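Local coordinates for protein DNA photolyase (Agrobacterium tumefaciens, PDB 4U63) that probably repairs cyclobutane pyrimidine dimers in DNA by using light, with FAD as cofactor and methenyltetrahydrofolate as antenna chromophore, at residues D320-F325 / A489-V494. Sequence-based numbering, arbitrary orientation.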
loop_
_atom_site.group_PDB
_atom_site.type_symbol
_atom_site.label_atom_id
_atom_site.label_comp_id
_atom_site.label_asym_id
_atom_site.label_seq_id
_atom_site.Cartn_x
_atom_site.Cartn_y
_atom_site.Cartn_z
ATOM N N ASP A 320 -17.271 -0.175 18.412
ATOM C CA ASP A 320 -18.657 0.123 18.019
ATOM C C ASP A 320 -19.298 1.284 18.793
ATOM O O ASP A 320 -20.384 1.720 18.439
ATOM C CB ASP A 320 -19.554 -1.134 18.060
ATOM C CG ASP A 320 -19.711 -1.730 19.455
ATOM O OD1 ASP A 320 -19.256 -1.129 20.450
ATOM O OD2 ASP A 320 -20.308 -2.822 19.546
ATOM N N SER A 321 -18.625 1.786 19.832
ATOM C CA SER A 321 -19.074 2.998 20.521
ATOM C C SER A 321 -19.114 4.196 19.576
ATOM O O SER A 321 -19.845 5.146 19.825
ATOM C CB SER A 321 -18.185 3.326 21.723
ATOM O OG SER A 321 -18.326 2.359 22.745
ATOM N N PHE A 322 -18.330 4.149 18.499
ATOM C CA PHE A 322 -18.343 5.215 17.490
ATOM C C PHE A 322 -19.446 5.105 16.446
ATOM O O PHE A 322 -19.575 5.991 15.605
ATOM C CB PHE A 322 -16.988 5.294 16.783
ATOM C CG PHE A 322 -15.920 5.937 17.612
ATOM C CD1 PHE A 322 -15.957 7.304 17.871
ATOM C CD2 PHE A 322 -14.880 5.190 18.133
ATOM C CE1 PHE A 322 -14.974 7.908 18.635
ATOM C CE2 PHE A 322 -13.889 5.788 18.901
ATOM C CZ PHE A 322 -13.933 7.147 19.153
ATOM N N ASP A 323 -20.254 4.047 16.488
ATOM C CA ASP A 323 -21.265 3.828 15.451
ATOM C C ASP A 323 -22.277 4.956 15.364
ATOM O O ASP A 323 -22.723 5.309 14.269
ATOM C CB ASP A 323 -22.020 2.519 15.678
ATOM C CG ASP A 323 -21.203 1.302 15.318
ATOM O OD1 ASP A 323 -20.033 1.438 14.903
ATOM O OD2 ASP A 323 -21.748 0.199 15.452
ATOM N N ALA A 324 -22.619 5.527 16.507
ATOM C CA ALA A 324 -23.610 6.593 16.550
ATOM C C ALA A 324 -23.012 7.988 16.373
ATOM O O ALA A 324 -23.731 8.973 16.492
ATOM C CB ALA A 324 -24.393 6.521 17.851
ATOM N N PHE A 325 -21.712 8.080 16.085
ATOM C CA PHE A 325 -21.064 9.371 15.881
ATOM C C PHE A 325 -21.759 10.106 14.740
ATOM O O PHE A 325 -22.036 9.505 13.703
ATOM C CB PHE A 325 -19.581 9.189 15.569
ATOM C CG PHE A 325 -18.766 10.402 15.844
ATOM C CD1 PHE A 325 -18.671 11.415 14.908
ATOM C CD2 PHE A 325 -18.099 10.539 17.048
ATOM C CE1 PHE A 325 -17.917 12.545 15.169
ATOM C CE2 PHE A 325 -17.341 11.662 17.317
ATOM C CZ PHE A 325 -17.253 12.669 16.380
ATOM N N ALA A 489 -17.544 18.465 21.130
ATOM C CA ALA A 489 -18.997 18.393 21.360
ATOM C C ALA A 489 -19.585 17.139 20.703
ATOM O O ALA A 489 -20.460 16.495 21.272
ATOM C CB ALA A 489 -19.697 19.641 20.844
ATOM N N ALA A 490 -19.099 16.787 19.512
ATOM C CA ALA A 490 -19.566 15.572 18.826
ATOM C C ALA A 490 -19.157 14.323 19.596
ATOM O O ALA A 490 -19.918 13.361 19.666
ATOM C CB ALA A 490 -19.046 15.518 17.398
ATOM N N TYR A 491 -17.953 14.354 20.172
ATOM C CA TYR A 491 -17.457 13.267 21.019
ATOM C C TYR A 491 -18.315 13.122 22.281
ATOM O O TYR A 491 -18.687 12.008 22.666
ATOM C CB TYR A 491 -15.985 13.513 21.388
ATOM C CG TYR A 491 -15.298 12.376 22.128
ATOM C CD1 TYR A 491 -15.208 11.104 21.563
ATOM C CD2 TYR A 491 -14.713 12.577 23.381
ATOM C CE1 TYR A 491 -14.575 10.061 22.225
ATOM C CE2 TYR A 491 -14.074 11.536 24.054
ATOM C CZ TYR A 491 -14.009 10.277 23.470
ATOM O OH TYR A 491 -13.385 9.232 24.106
ATOM N N ALA A 492 -18.629 14.242 22.925
ATOM C CA ALA A 492 -19.505 14.220 24.100
ATOM C C ALA A 492 -20.884 13.638 23.753
ATOM O O ALA A 492 -21.433 12.840 24.514
ATOM C CB ALA A 492 -19.645 15.613 24.695
ATOM N N ALA A 493 -21.426 14.030 22.598
ATOM C CA ALA A 493 -22.733 13.532 22.151
ATOM C C ALA A 493 -22.742 12.021 21.937
ATOM O O ALA A 493 -23.706 11.353 22.323
ATOM C CB ALA A 493 -23.177 14.240 20.881
ATOM N N VAL A 494 -21.679 11.477 21.337
ATOM C CA VAL A 494 -21.637 10.038 21.051
ATOM C C VAL A 494 -21.568 9.225 22.345
ATOM O O VAL A 494 -22.082 8.106 22.396
ATOM C CB VAL A 494 -20.513 9.648 20.047
ATOM C CG1 VAL A 494 -19.145 9.551 20.710
ATOM C CG2 VAL A 494 -20.849 8.329 19.366
#
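The last helix of the chain, 480-495, packs through Val494 on Phe325 of the loop between helices 287-309 and 331-338, at the periphery of the FAD-binding region of the photolyase. The loop carries a type I beta turn from Phe322 to Phe325, closed by the hydrogen bond from Phe325 N to Phe322 O (3.0 Å), and Val494 enters the bend from the helix side. The methyl Val494 CG2, anti to the backbone N, reaches the loop backbone, 3.4 Å from both Ser321 O and Phe325 N, and also meets the Ala324 methyl. The other branch, Val494 CG1, lies 3.9 Å from Phe325 CD2, where the two side chains cross at about a right angle.

One helical turn earlier, Ala490 takes the far end of the same ring: Phe325 CZ is 3.5 Å from Ala490 CB. The phenyl is carried along the helix because its CG is anti to the backbone N (chi1 -159°), and CE2 passes over the backbone between Ala490 and Tyr491. Beside it, Phe322 CE1 approaches the edge of the Tyr491 ring, near its plane, at 4.2 Å from Tyr491 CE1, while Phe325 CD2 sits at the edge of the Phe322 ring. Phe416 meets the rings of both Phe325 and Tyr491, and Trp327 meets Phe325, so further aromatic rings join the contact.

No hydrogen bond or salt bridge crosses between 320-325 and 489-494. Between these two segments the contact is apolar, so van der Waals packing of the Val494 and Ala490 methyls, with burial of Val494 and Phe325, probably holds it.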